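Local coordinates for ribosomal-protein-alanine acetyltransferase (Clostridium acetobutylicum, PDB 3DNS) that probably transfers acetyl groups to protein N-terminal alanines, as a RimJ-type GNAT acetyltransferase of which this chain is the N-terminal domain, at residues K11-N16 with L23-Y28. Numbering follows the deposited sequence.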
loop_
_atom_site.group_PDB
_atom_site.type_symbol
_atom_site.label_atom_id
_atom_site.label_comp_id
_atom_site.label_asym_id
_atom_site.label_seq_id
_atom_site.Cartn_x
_atom_site.Cartn_y
_atom_site.Cartn_z
ATOM N N LYS A 11 -0.653 6.065 12.041
ATOM C CA LYS A 11 0.213 7.230 12.168
ATOM C C LYS A 11 0.091 8.104 10.904
ATOM O O LYS A 11 -0.030 7.586 9.794
ATOM C CB LYS A 11 1.676 6.790 12.382
ATOM C CG LYS A 11 1.835 5.799 13.527
ATOM C CD LYS A 11 3.332 5.369 13.775
ATOM C CE LYS A 11 3.508 4.694 15.155
ATOM N NZ LYS A 11 4.865 4.067 15.419
ATOM N N ILE A 12 0.100 9.427 11.097
ATOM C CA ILE A 12 0.093 10.363 9.980
ATOM C C ILE A 12 1.327 11.281 10.181
ATOM O O ILE A 12 1.497 11.899 11.245
ATOM C CB ILE A 12 -1.197 11.187 9.932
ATOM C CG1 ILE A 12 -2.441 10.293 9.784
ATOM C CG2 ILE A 12 -1.106 12.238 8.796
ATOM C CD1 ILE A 12 -3.744 11.068 9.965
ATOM N N GLU A 13 2.194 11.343 9.179
ATOM C CA GLU A 13 3.433 12.096 9.283
ATOM C C GLU A 13 3.674 12.853 8.006
ATOM O O GLU A 13 3.398 12.345 6.934
ATOM C CB GLU A 13 4.621 11.156 9.499
ATOM C CG GLU A 13 4.608 10.519 10.879
ATOM C CD GLU A 13 5.541 9.333 10.996
ATOM O OE1 GLU A 13 5.242 8.295 10.361
ATOM O OE2 GLU A 13 6.539 9.443 11.737
ATOM N N LYS A 14 4.267 14.039 8.124
ATOM C CA LYS A 14 4.645 14.880 6.977
ATOM C C LYS A 14 5.777 14.223 6.225
ATOM O O LYS A 14 6.662 13.658 6.827
ATOM C CB LYS A 14 5.083 16.261 7.451
ATOM C CG LYS A 14 4.672 17.379 6.478
ATOM C CD LYS A 14 4.979 18.730 7.052
ATOM C CE LYS A 14 4.136 19.796 6.438
ATOM N NZ LYS A 14 4.304 21.035 7.247
ATOM N N VAL A 15 5.726 14.236 4.900
ATOM C CA VAL A 15 6.793 13.635 4.073
ATOM C C VAL A 15 7.964 14.602 3.973
ATOM O O VAL A 15 7.786 15.735 3.545
ATOM C CB VAL A 15 6.297 13.323 2.653
ATOM C CG1 VAL A 15 7.499 13.004 1.766
ATOM C CG2 VAL A 15 5.241 12.163 2.715
ATOM N N ASN A 16 9.130 14.121 4.350
ATOM C CA ASN A 16 10.324 14.916 4.563
ATOM C C ASN A 16 10.673 15.870 3.443
ATOM O O ASN A 16 10.986 17.007 3.686
ATOM C CB ASN A 16 11.514 14.000 4.890
ATOM C CG ASN A 16 11.976 14.113 6.339
ATOM O OD1 ASN A 16 11.190 14.110 7.266
ATOM N ND2 ASN A 16 13.269 14.193 6.525
ATOM N N LEU A 23 2.201 11.060 5.006
ATOM C CA LEU A 23 2.267 9.610 4.877
ATOM C C LEU A 23 1.392 8.995 5.957
ATOM O O LEU A 23 1.555 9.322 7.164
ATOM C CB LEU A 23 3.710 9.179 5.085
ATOM C CG LEU A 23 4.033 7.701 4.944
ATOM C CD1 LEU A 23 3.900 7.284 3.452
ATOM C CD2 LEU A 23 5.472 7.433 5.462
ATOM N N ILE A 24 0.498 8.088 5.548
ATOM C CA ILE A 24 -0.266 7.268 6.529
ATOM C C ILE A 24 0.326 5.858 6.616
ATOM O O ILE A 24 0.469 5.196 5.630
ATOM C CB ILE A 24 -1.795 7.136 6.157
ATOM C CG1 ILE A 24 -2.342 8.466 5.623
ATOM C CG2 ILE A 24 -2.605 6.496 7.325
ATOM C CD1 ILE A 24 -3.710 8.399 4.846
ATOM N N THR A 25 0.642 5.410 7.824
ATOM C CA THR A 25 1.173 4.039 8.040
ATOM C C THR A 25 0.438 3.354 9.191
ATOM O O THR A 25 -0.288 4.027 9.968
ATOM C CB THR A 25 2.691 4.027 8.355
ATOM O OG1 THR A 25 2.911 4.768 9.526
ATOM C CG2 THR A 25 3.474 4.694 7.251
ATOM N N ASP A 26 0.626 2.035 9.322
ATOM C CA ASP A 26 0.146 1.380 10.542
ATOM C C ASP A 26 1.274 1.314 11.556
ATOM O O ASP A 26 2.333 1.824 11.290
ATOM C CB ASP A 26 -0.521 0.009 10.255
ATOM C CG ASP A 26 0.407 -1.033 9.627
ATOM O OD1 ASP A 26 1.647 -0.929 9.708
ATOM O OD2 ASP A 26 -0.173 -2.026 9.078
ATOM N N LYS A 27 1.047 0.671 12.697
ATOM C CA LYS A 27 2.037 0.634 13.757
ATOM C C LYS A 27 3.351 -0.133 13.456
ATOM O O LYS A 27 4.320 0.045 14.174
ATOM C CB LYS A 27 1.397 0.121 15.067
ATOM C CG LYS A 27 0.824 1.233 15.905
ATOM C CD LYS A 27 0.408 0.753 17.290
ATOM C CE LYS A 27 0.180 1.949 18.250
ATOM N NZ LYS A 27 -0.414 3.159 17.556
ATOM N N TYR A 28 3.376 -0.976 12.417
ATOM C CA TYR A 28 4.621 -1.602 11.924
ATOM C C TYR A 28 5.304 -0.727 10.872
ATOM O O TYR A 28 6.363 -1.089 10.329
ATOM C CB TYR A 28 4.329 -2.928 11.241
ATOM C CG TYR A 28 3.970 -4.103 12.078
ATOM C CD1 TYR A 28 4.445 -4.273 13.391
ATOM C CD2 TYR A 28 3.200 -5.136 11.512
ATOM C CE1 TYR A 28 4.117 -5.427 14.138
ATOM C CE2 TYR A 28 2.908 -6.288 12.235
ATOM C CZ TYR A 28 3.347 -6.421 13.537
ATOM O OH TYR A 28 2.987 -7.577 14.187
HETATM O O HOH W 1 3.176 7.768 8.889
#
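An antiparallel beta hairpin near one edge of the mixed sheet joins residues 11-14 to residues 23-26. Two hydrogen-bonded pairs flank one non-hydrogen-bonded pair. Lys-11 and Thr-25 exchange both bonds: Lys-11 N meets Thr-25 O at 2.9 Å from above the carbonyl plane, whereas Thr-25 N reaches Lys-11 O within that carbonyl's plane. Glu-13 and Leu-23 repeat the exchange, and here Leu-23 N lies only 2.6 Å from Glu-13 O, nearly along the C=O axis. Between them, the non-hydrogen-bonded pair Ile-12 and Ile-24 is framed by two CA-H...O contacts, from Ile-24 CA to Lys-11 O (3.3 Å) and from Ile-12 CA to Leu-23 O.

The alternation of a beta strand then gives the hairpin two unlike faces within the GNAT fold. Ile-12 and Ile-24 point to the face packed by helix 61-78, both touching Ile-67. Lys-11, Glu-13, Leu-23 and Thr-25 occupy the other face, where a water is gripped by Glu-13, Leu-23 and Thr-25: it is hydrogen-bonded to Glu-13 OE1 at 2.6 Å, to Leu-23 O at 2.8 Å and to Thr-25 OG1. Thr-25 OG1 sits between its backbone N and carbonyl carbon (chi1 60°), which also places OG1 3.7 Å from Lys-11 CB. Glu-13 OE1 has a stronger partner, a salt bridge to Lys-58 of the second subunit, so this face borders the dimer contact. Toward the turn, the side chains of Val-15 and Leu-23 cross at about a right angle, Val-15 CG2, anti to the carbonyl carbon, packing 4.1 Å from Leu-23 CB. Past the other end of the pairing, Asp-26 OD1 accepts from Tyr-28 N in an Asx turn.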